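Local coordinates for subtilisin-like serine protease (PDB 1R6V), which degrades keratin into peptides as a calcium-binding, subtilisin-like serine protease, allowing its bacterium to grow on native feathers, at residues 93-98 with 241-246; 179-184 with 235-240; 248-253 with 274-279. The protein carries 1 engineered substitution. All coordinates share one frame; numbering follows the deposited sequence.

Contact 1 of 3, residues 93-98 with 241-246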
ATOM      1  N   GLU A  93      -6.775  10.706  -0.465  1.00 10.44           N
ATOM      2  CA  GLU A  93      -5.769  10.397   0.554  1.00 11.50           C
ATOM      3  C   GLU A  93      -4.531  11.268   0.363  1.00 10.97           C
ATOM      4  O   GLU A  93      -4.356  11.868  -0.685  1.00 12.33           O
ATOM      5  CB  GLU A  93      -5.363   8.924   0.410  1.00 10.84           C
ATOM      6  CG  GLU A  93      -4.684   8.633  -0.923  1.00 12.86           C
ATOM      7  CD  GLU A  93      -4.369   7.158  -1.140  1.00 13.59           C
ATOM      8  OE1 GLU A  93      -3.830   6.836  -2.213  1.00 12.85           O
ATOM      9  OE2 GLU A  93      -4.658   6.329  -0.246  1.00 11.68           O
ATOM     10  N   PRO A  94      -3.659  11.357   1.381  1.00 12.69           N
ATOM     11  CA  PRO A  94      -2.454  12.169   1.196  1.00 12.35           C
ATOM     12  C   PRO A  94      -1.380  11.262   0.567  1.00 14.11           C
ATOM     13  O   PRO A  94      -1.615  10.066   0.350  1.00 13.59           O
ATOM     14  CB  PRO A  94      -2.069  12.537   2.629  1.00 15.21           C
ATOM     15  CG  PRO A  94      -2.430  11.288   3.372  1.00 14.25           C
ATOM     16  CD  PRO A  94      -3.798  10.925   2.788  1.00 14.06           C
ATOM     17  N   SER A  95      -0.223  11.832   0.249  1.00 12.56           N
ATOM     18  CA  SER A  95       0.898  11.036  -0.229  1.00 13.19           C
ATOM     19  C   SER A  95       1.592  10.784   1.102  1.00 14.63           C
ATOM     20  O   SER A  95       1.841  11.729   1.869  1.00 17.35           O
ATOM     21  CB  SER A  95       1.822  11.846  -1.138  1.00 14.93           C
ATOM     22  OG  SER A  95       3.056  11.175  -1.333  1.00 14.40           O
ATOM     23  N   TYR A  96       1.889   9.535   1.409  1.00 13.54           N
ATOM     24  CA  TYR A  96       2.521   9.229   2.679  1.00 14.46           C
ATOM     25  C   TYR A  96       4.043   9.314   2.665  1.00 15.89           C
ATOM     26  O   TYR A  96       4.672   9.281   1.612  1.00 16.00           O
ATOM     27  CB  TYR A  96       2.077   7.849   3.149  1.00 14.37           C
ATOM     28  CG  TYR A  96       0.602   7.803   3.486  1.00 13.60           C
ATOM     29  CD1 TYR A  96      -0.333   7.376   2.543  1.00 12.51           C
ATOM     30  CD2 TYR A  96       0.139   8.204   4.740  1.00 15.21           C
ATOM     31  CE1 TYR A  96      -1.699   7.348   2.842  1.00 14.65           C
ATOM     32  CE2 TYR A  96      -1.236   8.175   5.049  1.00 16.15           C
ATOM     33  CZ  TYR A  96      -2.139   7.746   4.090  1.00 14.66           C
ATOM     34  OH  TYR A  96      -3.488   7.715   4.356  1.00 16.11           O
ATOM     35  N   LYS A  97       4.632   9.430   3.854  1.00 16.32           N
ATOM     36  CA  LYS A  97       6.079   9.504   3.964  1.00 17.21           C
ATOM     37  C   LYS A  97       6.693   8.137   3.662  1.00 15.55           C
ATOM     38  O   LYS A  97       6.178   7.107   4.108  1.00 15.75           O
ATOM     39  CB  LYS A  97       6.482   9.927   5.386  1.00 20.69           C
ATOM     40  CG  LYS A  97       6.017  11.316   5.805  1.00 26.81           C
ATOM     41  CD  LYS A  97       6.750  12.421   5.055  1.00 30.15           C
ATOM     42  CE  LYS A  97       6.346  13.792   5.558  1.00 33.15           C
ATOM     43  NZ  LYS A  97       6.528  13.907   7.030  1.00 36.64           N
ATOM     44  N   ARG A  98       7.775   8.126   2.888  1.00 14.64           N
ATOM     45  CA  ARG A  98       8.487   6.869   2.579  1.00 15.34           C
ATOM     46  C   ARG A  98       9.975   7.128   2.687  1.00 16.42           C
ATOM     47  O   ARG A  98      10.432   8.248   2.493  1.00 15.06           O
ATOM     48  CB  ARG A  98       8.234   6.390   1.148  1.00 12.19           C
ATOM     49  CG  ARG A  98       6.794   6.329   0.729  1.00 13.37           C
ATOM     50  CD  ARG A  98       6.016   5.174   1.326  1.00 13.41           C
ATOM     51  NE  ARG A  98       4.625   5.279   0.913  1.00 10.28           N
ATOM     52  CZ  ARG A  98       3.613   4.628   1.473  1.00 13.46           C
ATOM     53  NH1 ARG A  98       3.829   3.787   2.484  1.00 12.18           N
ATOM     54  NH2 ARG A  98       2.367   4.864   1.059  1.00  9.95           N
ATOM     55  N   ASN A 241      13.255  14.266   1.967  1.00 22.27           N
ATOM     56  CA  ASN A 241      14.385  13.353   1.849  1.00 21.22           C
ATOM     57  C   ASN A 241      14.571  12.926   0.402  1.00 20.74           C
ATOM     58  O   ASN A 241      15.263  11.948   0.110  1.00 21.89           O
ATOM     59  CB  ASN A 241      14.169  12.122   2.736  1.00 21.11           C
ATOM     60  CG  ASN A 241      12.934  11.335   2.352  1.00 20.19           C
ATOM     61  OD1 ASN A 241      12.207  11.713   1.430  1.00 17.84           O
ATOM     62  ND2 ASN A 241      12.684  10.239   3.062  1.00 21.51           N
ATOM     63  N   GLY A 242      13.948  13.667  -0.507  1.00 17.61           N
ATOM     64  CA  GLY A 242      14.075  13.343  -1.914  1.00 17.82           C
ATOM     65  C   GLY A 242      12.973  12.445  -2.448  1.00 16.95           C
ATOM     66  O   GLY A 242      12.862  12.269  -3.666  1.00 16.71           O
ATOM     67  N   TYR A 243      12.157  11.881  -1.560  1.00 14.83           N
ATOM     68  CA  TYR A 243      11.071  11.006  -2.018  1.00 15.17           C
ATOM     69  C   TYR A 243      10.152  11.857  -2.891  1.00 16.30           C
ATOM     70  O   TYR A 243       9.733  12.938  -2.471  1.00 17.38           O
ATOM     71  CB  TYR A 243      10.275  10.437  -0.842  1.00 16.67           C
ATOM     72  CG  TYR A 243       9.170   9.509  -1.286  1.00 14.88           C
ATOM     73  CD1 TYR A 243       9.450   8.430  -2.126  1.00 14.31           C
ATOM     74  CD2 TYR A 243       7.854   9.703  -0.875  1.00 13.87           C
ATOM     75  CE1 TYR A 243       8.447   7.562  -2.553  1.00 12.50           C
ATOM     76  CE2 TYR A 243       6.840   8.842  -1.293  1.00 11.56           C
ATOM     77  CZ  TYR A 243       7.150   7.772  -2.138  1.00 12.18           C
ATOM     78  OH  TYR A 243       6.138   6.931  -2.563  1.00 11.92           O
ATOM     79  N   VAL A 244       9.816  11.367  -4.085  1.00 15.84           N
ATOM     80  CA  VAL A 244       8.987  12.129  -5.012  1.00 14.71           C
ATOM     81  C   VAL A 244       7.495  12.125  -4.705  1.00 16.33           C
ATOM     82  O   VAL A 244       6.749  12.894  -5.303  1.00 17.37           O
ATOM     83  CB  VAL A 244       9.208  11.664  -6.483  1.00 13.00           C
ATOM     84  CG1 VAL A 244      10.670  11.841  -6.856  1.00 15.45           C
ATOM     85  CG2 VAL A 244       8.792  10.200  -6.659  1.00 12.98           C
ATOM     86  N   GLY A 245       7.063  11.276  -3.778  1.00 13.92           N
ATOM     87  CA  GLY A 245       5.648  11.223  -3.441  1.00 14.61           C
ATOM     88  C   GLY A 245       4.970   9.980  -4.003  1.00 14.57           C
ATOM     89  O   GLY A 245       5.374   9.467  -5.052  1.00 14.92           O
ATOM     90  N   ASP A 246       3.937   9.506  -3.318  1.00 13.40           N
ATOM     91  CA  ASP A 246       3.228   8.305  -3.761  1.00 12.40           C
ATOM     92  C   ASP A 246       2.616   8.492  -5.151  1.00 12.32           C
ATOM     93  O   ASP A 246       2.527   7.535  -5.940  1.00 12.18           O
ATOM     94  CB  ASP A 246       2.131   7.929  -2.769  1.00 12.41           C
ATOM     95  CG  ASP A 246       2.671   7.393  -1.448  1.00 12.85           C
ATOM     96  OD1 ASP A 246       3.847   6.986  -1.375  1.00 12.29           O
ATOM     97  OD2 ASP A 246       1.888   7.365  -0.477  1.00 15.03           O
TER
HETATM   98  O   HOH W   1      -0.771   7.626  -0.976  1.00 12.62           O
HETATM   99  O   HOH W   2       9.099  10.919   2.554  1.00 20.69           O
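The ring of Y243 has the aliphatic part of R98 over one face and the backbone N of G245 over the other, toward the rim, while D246 OD1 lies at its edge in plane. R98 CB stands 3.6 Å from the ring centroid, almost on the normal, which defines a CH-pi contact. R98 CG also presses in, 3.2 Å from Y243 CE2. The guanidinium of R98 is turned 85° from the ring plane; Y96 CB lies over one of its faces, toward the rim, and the carboxylate of D246 meets its edge. Here the propeptide, on its way out of its antiparallel sheet, runs across the start of helix 246-258 in the subtilisin-like catalytic domain. In the R98 chain, chi2 (-74°) turns CD off a straight course; the guanidinium beyond it grips D246 side-on. R98 NE donates in plane to the syn lone pair of D246 OD1 at 3.0 Å, forming a salt bridge. R98 NH2 reaches D246 OD2 at 3.0 Å from above the carboxylate plane. The opposite face of that plane receives Y96 N, 2.9 Å from D246 OD2. Y243 OH adds a bond to the anti lone pair of D246 OD1, at 2.6 Å. Each carboxylate oxygen therefore has two protein donors, which fixes its rotation and would probably stabilise its negative charge. Beyond the pair, R98 NH1 bonds to G272 O. The helix start is also held through its backbone: D246 N, directly after N-cap G245, donates to S95 OG at 2.7 Å. At the far end N241 OD1 accepts from Y243 N in an Asx turn, and N241 ND2 gives a nearly straight bond (170°) to R98 O, 3.1 Å away, in the carbonyl plane.

Contact 2 of 3, residues 179-184 with 235-240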
ATOM      1  N   GLY A 179      15.050   5.694 -19.393  1.00 18.65           N
ATOM      2  CA  GLY A 179      14.305   5.628 -18.151  1.00 17.00           C
ATOM      3  C   GLY A 179      13.396   6.821 -17.943  1.00 17.87           C
ATOM      4  O   GLY A 179      13.146   7.594 -18.870  1.00 15.68           O
ATOM      5  N   TYR A 180      12.933   6.988 -16.707  1.00 17.15           N
ATOM      6  CA  TYR A 180      11.997   8.057 -16.379  1.00 15.23           C
ATOM      7  C   TYR A 180      12.230   8.673 -14.992  1.00 16.73           C
ATOM      8  O   TYR A 180      12.511   7.976 -14.013  1.00 14.68           O
ATOM      9  CB  TYR A 180      10.579   7.479 -16.491  1.00 16.55           C
ATOM     10  CG  TYR A 180       9.430   8.461 -16.409  1.00 18.06           C
ATOM     11  CD1 TYR A 180       9.322   9.524 -17.304  1.00 17.60           C
ATOM     12  CD2 TYR A 180       8.422   8.289 -15.464  1.00 18.76           C
ATOM     13  CE1 TYR A 180       8.229  10.394 -17.256  1.00 19.41           C
ATOM     14  CE2 TYR A 180       7.332   9.139 -15.408  1.00 18.76           C
ATOM     15  CZ  TYR A 180       7.237  10.192 -16.303  1.00 19.94           C
ATOM     16  OH  TYR A 180       6.149  11.041 -16.236  1.00 20.33           O
ATOM     17  N   ARG A 181      12.113   9.997 -14.939  1.00 14.96           N
ATOM     18  CA  ARG A 181      12.255  10.798 -13.724  1.00 14.67           C
ATOM     19  C   ARG A 181      10.871  11.434 -13.576  1.00 15.35           C
ATOM     20  O   ARG A 181      10.632  12.566 -14.031  1.00 16.13           O
ATOM     21  CB  ARG A 181      13.320  11.872 -13.952  1.00 14.88           C
ATOM     22  CG  ARG A 181      13.719  12.676 -12.739  1.00 15.55           C
ATOM     23  CD  ARG A 181      14.687  13.777 -13.153  1.00 17.47           C
ATOM     24  NE  ARG A 181      15.216  14.473 -11.986  1.00 18.83           N
ATOM     25  CZ  ARG A 181      16.024  15.524 -12.044  1.00 18.69           C
ATOM     26  NH1 ARG A 181      16.396  16.010 -13.221  1.00 19.90           N
ATOM     27  NH2 ARG A 181      16.469  16.074 -10.923  1.00 20.28           N
ATOM     28  N   PRO A 182       9.936  10.724 -12.929  1.00 15.39           N
ATOM     29  CA  PRO A 182       8.571  11.227 -12.752  1.00 14.87           C
ATOM     30  C   PRO A 182       8.359  12.587 -12.111  1.00 16.34           C
ATOM     31  O   PRO A 182       7.416  13.280 -12.469  1.00 16.45           O
ATOM     32  CB  PRO A 182       7.865  10.092 -11.996  1.00 15.64           C
ATOM     33  CG  PRO A 182       8.981   9.429 -11.236  1.00 15.27           C
ATOM     34  CD  PRO A 182      10.140   9.442 -12.216  1.00 14.43           C
ATOM     35  N   ALA A 183       9.231  12.991 -11.191  1.00 15.67           N
ATOM     36  CA  ALA A 183       9.062  14.272 -10.518  1.00 19.37           C
ATOM     37  C   ALA A 183       8.961  15.424 -11.508  1.00 20.21           C
ATOM     38  O   ALA A 183       8.298  16.424 -11.236  1.00 20.97           O
ATOM     39  CB  ALA A 183      10.223  14.515  -9.558  1.00 19.55           C
ATOM     40  N   PHE A 184       9.609  15.276 -12.655  1.00 20.10           N
ATOM     41  CA  PHE A 184       9.602  16.334 -13.657  1.00 22.36           C
ATOM     42  C   PHE A 184       9.142  15.852 -15.018  1.00 22.55           C
ATOM     43  O   PHE A 184       9.354  16.531 -16.029  1.00 23.39           O
ATOM     44  CB  PHE A 184      10.996  16.941 -13.765  1.00 23.87           C
ATOM     45  CG  PHE A 184      11.534  17.439 -12.460  1.00 25.38           C
ATOM     46  CD1 PHE A 184      12.339  16.624 -11.664  1.00 26.64           C
ATOM     47  CD2 PHE A 184      11.209  18.708 -12.004  1.00 25.81           C
ATOM     48  CE1 PHE A 184      12.809  17.068 -10.433  1.00 26.19           C
ATOM     49  CE2 PHE A 184      11.674  19.163 -10.773  1.00 27.24           C
ATOM     50  CZ  PHE A 184      12.476  18.339  -9.983  1.00 27.61           C
ATOM     51  N   PRO A 235      16.994  15.955  -2.958  1.00 24.36           N
ATOM     52  CA  PRO A 235      16.173  16.678  -1.979  1.00 26.22           C
ATOM     53  C   PRO A 235      16.223  18.197  -2.111  1.00 27.37           C
ATOM     54  O   PRO A 235      15.352  18.893  -1.601  1.00 28.04           O
ATOM     55  CB  PRO A 235      16.717  16.192  -0.636  1.00 27.03           C
ATOM     56  CG  PRO A 235      18.116  15.807  -0.948  1.00 29.34           C
ATOM     57  CD  PRO A 235      17.993  15.115  -2.281  1.00 26.41           C
ATOM     58  N   ALA A 236      17.237  18.703  -2.803  1.00 27.89           N
ATOM     59  CA  ALA A 236      17.367  20.140  -2.991  1.00 29.87           C
ATOM     60  C   ALA A 236      16.361  20.590  -4.042  1.00 30.43           C
ATOM     61  O   ALA A 236      15.964  21.757  -4.076  1.00 31.53           O
ATOM     62  CB  ALA A 236      18.792  20.487  -3.432  1.00 29.99           C
ATOM     63  N   LEU A 237      15.942  19.657  -4.893  1.00 30.30           N
ATOM     64  CA  LEU A 237      14.977  19.952  -5.943  1.00 30.68           C
ATOM     65  C   LEU A 237      13.551  19.558  -5.597  1.00 30.35           C
ATOM     66  O   LEU A 237      12.617  20.237  -6.008  1.00 31.03           O
ATOM     67  CB  LEU A 237      15.373  19.263  -7.248  1.00 31.18           C
ATOM     68  CG  LEU A 237      16.626  19.811  -7.918  1.00 33.22           C
ATOM     69  CD1 LEU A 237      16.997  18.948  -9.112  1.00 32.87           C
ATOM     70  CD2 LEU A 237      16.364  21.255  -8.337  1.00 34.48           C
ATOM     71  N   VAL A 238      13.377  18.465  -4.853  1.00 28.65           N
ATOM     72  CA  VAL A 238      12.036  18.015  -4.491  1.00 27.60           C
ATOM     73  C   VAL A 238      11.718  18.115  -3.007  1.00 28.20           C
ATOM     74  O   VAL A 238      10.615  17.770  -2.583  1.00 29.05           O
ATOM     75  CB  VAL A 238      11.793  16.561  -4.938  1.00 26.33           C
ATOM     76  CG1 VAL A 238      11.991  16.446  -6.449  1.00 25.30           C
ATOM     77  CG2 VAL A 238      12.736  15.628  -4.196  1.00 25.06           C
ATOM     78  N   GLY A 239      12.683  18.578  -2.222  1.00 28.47           N
ATOM     79  CA  GLY A 239      12.468  18.728  -0.791  1.00 27.32           C
ATOM     80  C   GLY A 239      12.488  17.446   0.018  1.00 27.00           C
ATOM     81  O   GLY A 239      12.749  16.356  -0.506  1.00 26.22           O
ATOM     82  N   GLY A 240      12.202  17.580   1.310  1.00 25.74           N
ATOM     83  CA  GLY A 240      12.187  16.431   2.200  1.00 24.94           C
ATOM     84  C   GLY A 240      13.436  15.580   2.082  1.00 23.78           C
ATOM     85  O   GLY A 240      14.547  16.098   2.090  1.00 23.81           O
TER
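F184 meets two consecutive side chains of the short helix 235-238 with the CZ end of its ring. F184 CZ lies 4.0 Å from V238 CG1. The same atom, F184 CZ, is 4.1 Å from L237 CB, so one corner of the ring rests where the two residues adjoin. Both approaches are oblique to the ring, and the F184 side chain crosses that of L237 at about a right angle. The first torsion of F184 sets CG anti to the carbonyl carbon (chi1 -55°), and the ring extends from there toward the helix. A183 CB adds a further apolar contact with V238 CG1 at 4.1 Å. V238 CG1 thus touches both A183 and F184, two successive residues at the tip of a beta-hairpin formed by strands 179-181 and 186-188. The tip has a 3-10 turn at 182-183, and F184 N bonds back to R181 O at 3.2 Å. R181 supplies the remaining approach. Its chain is extended from CG to NE, and the guanidinium edge comes to L237, with R181 NH2 3.4 Å from L237 CD1. F184 CD1 lies 3.6 Å above one face of the R181 guanidinium, toward its rim, so the ring partly overlies that face. The charge of R181 is met outside the pair: NE forms a salt bridge with D233, just before the helix, and NH1 one with E186. No hydrogen bond joins the two segments, and the small buried area of 156 Å² fits a surface contact. The hairpin lies beside strand 225-230, to which Y180 is bonded through its backbone, and Y180 stacks on W255 of helix 246-258; helix 235-238 follows that strand and precedes that helix.

Contact 3 of 3, residues 248-253 with 274-279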
ATOM      1  N   TYR A 248       3.865  10.466  -7.667  1.00 11.67           N
ATOM      2  CA  TYR A 248       4.867  10.376  -8.719  1.00 13.54           C
ATOM      3  C   TYR A 248       5.454   8.963  -8.835  1.00 13.91           C
ATOM      4  O   TYR A 248       5.841   8.548  -9.924  1.00 14.33           O
ATOM      5  CB  TYR A 248       5.962  11.436  -8.535  1.00 14.74           C
ATOM      6  CG  TYR A 248       5.458  12.842  -8.835  1.00 18.32           C
ATOM      7  CD1 TYR A 248       5.070  13.702  -7.812  1.00 21.20           C
ATOM      8  CD2 TYR A 248       5.322  13.283 -10.148  1.00 20.58           C
ATOM      9  CE1 TYR A 248       4.552  14.980  -8.096  1.00 23.57           C
ATOM     10  CE2 TYR A 248       4.806  14.553 -10.443  1.00 23.58           C
ATOM     11  CZ  TYR A 248       4.426  15.389  -9.416  1.00 24.71           C
ATOM     12  OH  TYR A 248       3.916  16.633  -9.705  1.00 25.99           O
ATOM     13  N   VAL A 249       5.507   8.225  -7.730  1.00 12.99           N
ATOM     14  CA  VAL A 249       5.983   6.841  -7.798  1.00 11.96           C
ATOM     15  C   VAL A 249       4.973   6.043  -8.649  1.00 12.60           C
ATOM     16  O   VAL A 249       5.365   5.261  -9.519  1.00 13.37           O
ATOM     17  CB  VAL A 249       6.100   6.195  -6.398  1.00 12.33           C
ATOM     18  CG1 VAL A 249       6.363   4.683  -6.546  1.00 12.92           C
ATOM     19  CG2 VAL A 249       7.270   6.848  -5.626  1.00 10.73           C
ATOM     20  N   ALA A 250       3.678   6.238  -8.398  1.00 11.70           N
ATOM     21  CA  ALA A 250       2.663   5.554  -9.195  1.00 13.54           C
ATOM     22  C   ALA A 250       2.867   5.889 -10.684  1.00 13.31           C
ATOM     23  O   ALA A 250       2.788   5.010 -11.552  1.00 12.38           O
ATOM     24  CB  ALA A 250       1.238   5.959  -8.728  1.00 13.41           C
ATOM     25  N   ALA A 251       3.127   7.160 -10.986  1.00 12.92           N
ATOM     26  CA  ALA A 251       3.370   7.560 -12.377  1.00 12.45           C
ATOM     27  C   ALA A 251       4.573   6.810 -12.938  1.00 12.68           C
ATOM     28  O   ALA A 251       4.549   6.372 -14.081  1.00 12.84           O
ATOM     29  CB  ALA A 251       3.632   9.061 -12.462  1.00 12.23           C
ATOM     30  N   GLY A 252       5.636   6.688 -12.139  1.00 12.86           N
ATOM     31  CA  GLY A 252       6.824   5.973 -12.596  1.00 12.38           C
ATOM     32  C   GLY A 252       6.580   4.483 -12.806  1.00 12.70           C
ATOM     33  O   GLY A 252       7.115   3.883 -13.746  1.00 12.65           O
ATOM     34  N   ILE A 253       5.776   3.881 -11.932  1.00 11.31           N
ATOM     35  CA  ILE A 253       5.461   2.451 -12.040  1.00 11.81           C
ATOM     36  C   ILE A 253       4.597   2.218 -13.266  1.00 13.43           C
ATOM     37  O   ILE A 253       4.798   1.259 -14.015  1.00 12.57           O
ATOM     38  CB  ILE A 253       4.727   1.946 -10.781  1.00 10.70           C
ATOM     39  CG1 ILE A 253       5.741   1.803  -9.637  1.00 11.30           C
ATOM     40  CG2 ILE A 253       4.020   0.599 -11.046  1.00 13.09           C
ATOM     41  CD1 ILE A 253       5.086   1.553  -8.273  1.00 11.44           C
ATOM     42  N   SER A 274      -1.506   3.025   1.185  1.00 14.85           N
ATOM     43  CA  SER A 274      -1.951   3.931   0.128  1.00 12.96           C
ATOM     44  C   SER A 274      -2.813   3.207  -0.880  1.00 12.23           C
ATOM     45  O   SER A 274      -2.403   2.178  -1.423  1.00 12.46           O
ATOM     46  CB  SER A 274      -0.722   4.527  -0.576  1.00 14.24           C
ATOM     47  OG  SER A 274      -1.044   5.149  -1.812  1.00 12.55           O
ATOM     48  N   TYR A 275      -4.011   3.723  -1.131  1.00 11.85           N
ATOM     49  CA  TYR A 275      -4.861   3.084  -2.129  1.00 12.28           C
ATOM     50  C   TYR A 275      -4.290   3.313  -3.509  1.00 11.47           C
ATOM     51  O   TYR A 275      -4.446   2.485  -4.420  1.00 12.02           O
ATOM     52  CB  TYR A 275      -6.282   3.618  -2.059  1.00 11.25           C
ATOM     53  CG  TYR A 275      -7.047   3.015  -0.909  1.00 16.39           C
ATOM     54  CD1 TYR A 275      -6.970   3.561   0.367  1.00 19.14           C
ATOM     55  CD2 TYR A 275      -7.838   1.877  -1.097  1.00 17.69           C
ATOM     56  CE1 TYR A 275      -7.667   2.996   1.431  1.00 19.70           C
ATOM     57  CE2 TYR A 275      -8.539   1.304  -0.035  1.00 20.59           C
ATOM     58  CZ  TYR A 275      -8.446   1.879   1.220  1.00 19.68           C
ATOM     59  OH  TYR A 275      -9.174   1.357   2.262  1.00 23.17           O
ATOM     60  N   THR A 276      -3.642   4.459  -3.679  1.00 11.70           N
ATOM     61  CA  THR A 276      -3.020   4.781  -4.950  1.00  9.36           C
ATOM     62  C   THR A 276      -1.868   3.834  -5.249  1.00 11.26           C
ATOM     63  O   THR A 276      -1.757   3.307  -6.361  1.00 10.36           O
ATOM     64  CB  THR A 276      -2.489   6.226  -4.947  1.00 10.74           C
ATOM     65  OG1 THR A 276      -3.600   7.112  -4.831  1.00 10.68           O
ATOM     66  CG2 THR A 276      -1.736   6.551  -6.260  1.00 13.06           C
ATOM     67  N   MET A 277      -1.008   3.606  -4.259  1.00 10.94           N
ATOM     68  CA  MET A 277       0.119   2.706  -4.487  1.00 10.59           C
ATOM     69  C   MET A 277      -0.352   1.265  -4.718  1.00 12.37           C
ATOM     70  O   MET A 277       0.260   0.523  -5.495  1.00 11.37           O
ATOM     71  CB  MET A 277       1.102   2.751  -3.312  1.00  9.52           C
ATOM     72  CG  MET A 277       2.476   2.144  -3.663  1.00  9.84           C
ATOM     73  SD  MET A 277       3.399   3.012  -5.018  1.00  5.64           S
ATOM     74  CE  MET A 277       3.517   4.779  -4.184  1.00 11.09           C
ATOM     75  N   LYS A 278      -1.438   0.885  -4.047  1.00 12.74           N
ATOM     76  CA  LYS A 278      -2.021  -0.456  -4.180  1.00 13.78           C
ATOM     77  C   LYS A 278      -2.435  -0.593  -5.639  1.00 13.38           C
ATOM     78  O   LYS A 278      -2.135  -1.583  -6.313  1.00 12.09           O
ATOM     79  CB  LYS A 278      -3.265  -0.584  -3.284  1.00 14.61           C
ATOM     80  CG  LYS A 278      -4.007  -1.933  -3.341  1.00 20.88           C
ATOM     81  CD  LYS A 278      -3.310  -2.968  -2.489  1.00 21.68           C
ATOM     82  CE  LYS A 278      -4.191  -4.189  -2.233  1.00 22.51           C
ATOM     83  NZ  LYS A 278      -4.446  -5.018  -3.457  1.00 20.00           N
ATOM     84  N   GLU A 279      -3.120   0.436  -6.126  1.00 11.75           N
ATOM     85  CA  GLU A 279      -3.583   0.426  -7.514  1.00 13.76           C
ATOM     86  C   GLU A 279      -2.436   0.332  -8.509  1.00 11.92           C
ATOM     87  O   GLU A 279      -2.525  -0.360  -9.522  1.00 11.46           O
ATOM     88  CB  GLU A 279      -4.395   1.687  -7.830  1.00 15.38           C
ATOM     89  CG  GLU A 279      -5.799   1.695  -7.318  1.00 26.13           C
ATOM     90  CD  GLU A 279      -6.652   0.580  -7.915  1.00 24.16           C
ATOM     91  OE1 GLU A 279      -6.915   0.572  -9.134  1.00 30.64           O
ATOM     92  OE2 GLU A 279      -7.062  -0.287  -7.149  1.00 26.15           O
TER
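M277 carries this contact, laying its thioether end against V249 and I253 of the neighbouring helix. Its CG is anti to the backbone N, and the chain then bends twice, at chi2 (62°) and chi3 (59°), folding the methyl group back. M277 SD sits 3.7 Å from V249 CG1 and 3.9 Å from I253 CD1, a position between two branched side chains one helical turn apart. M277 CE is set against the base of V249, 3.7 Å from V249 CB. The M277 side chain crosses those of V249 and I253 at about a right angle; sulfur and methyl do the touching at V249, sulfur at I253. T276, one residue earlier, turns its methyl across instead: T276 CG2, anti to the backbone N, comes 3.9 Å from A250 CB, while OG1 lies beside the backbone N and bonds to E93 and Y91 of the propeptide. The two segments belong to helices 246-258 and 275-286; the axes of 248-253 and 275-279 run almost parallel, 6° apart, and approach to 9.4 Å. The helices alternate with the parallel strands 263-269 and 290-294 in the beta-alpha-beta crossovers of the subtilisin-like fold, and W268 of the first strand touches both V249 and M277. A250 CA and M277 CA form the nearest such pair, at 6.1 Å; the small side chain of A250 is consistent with this approach. Replacing M277 with an alanine would probably open a gap between V249 and I253 on one side and helix 275-286 on the other, leaving V249 without its sulfur and methyl contacts and I253 without its sulfur contact. The helix carrying M277 is fixed at its start by S274 OG, which accepts from M277 N at 2.9 Å in a capping bond. L59 of propeptide strand 54-59 also packs on A250.

Contact 1 lies about 11 Å from contact 2 and about 10 Å from contact 3, centre to centre, while contacts 2 and 3 are about 15 Å apart. In the sequence, contact 2 falls between the two segments of contact 1, and contact 3 follows both. Helix 246-258 connects them: contact 1 meets its first residue, contact 3 its next turns, and P182 of contact 2 packs on Y248. Contacts 2 and 3 lie wholly within the catalytic domain, whereas contact 1 joins that domain to the propeptide. E93 probably bonds to both Y275 and T276, so the propeptide spans the starts of two parallel helices, consistent with an uncleaved zymogen.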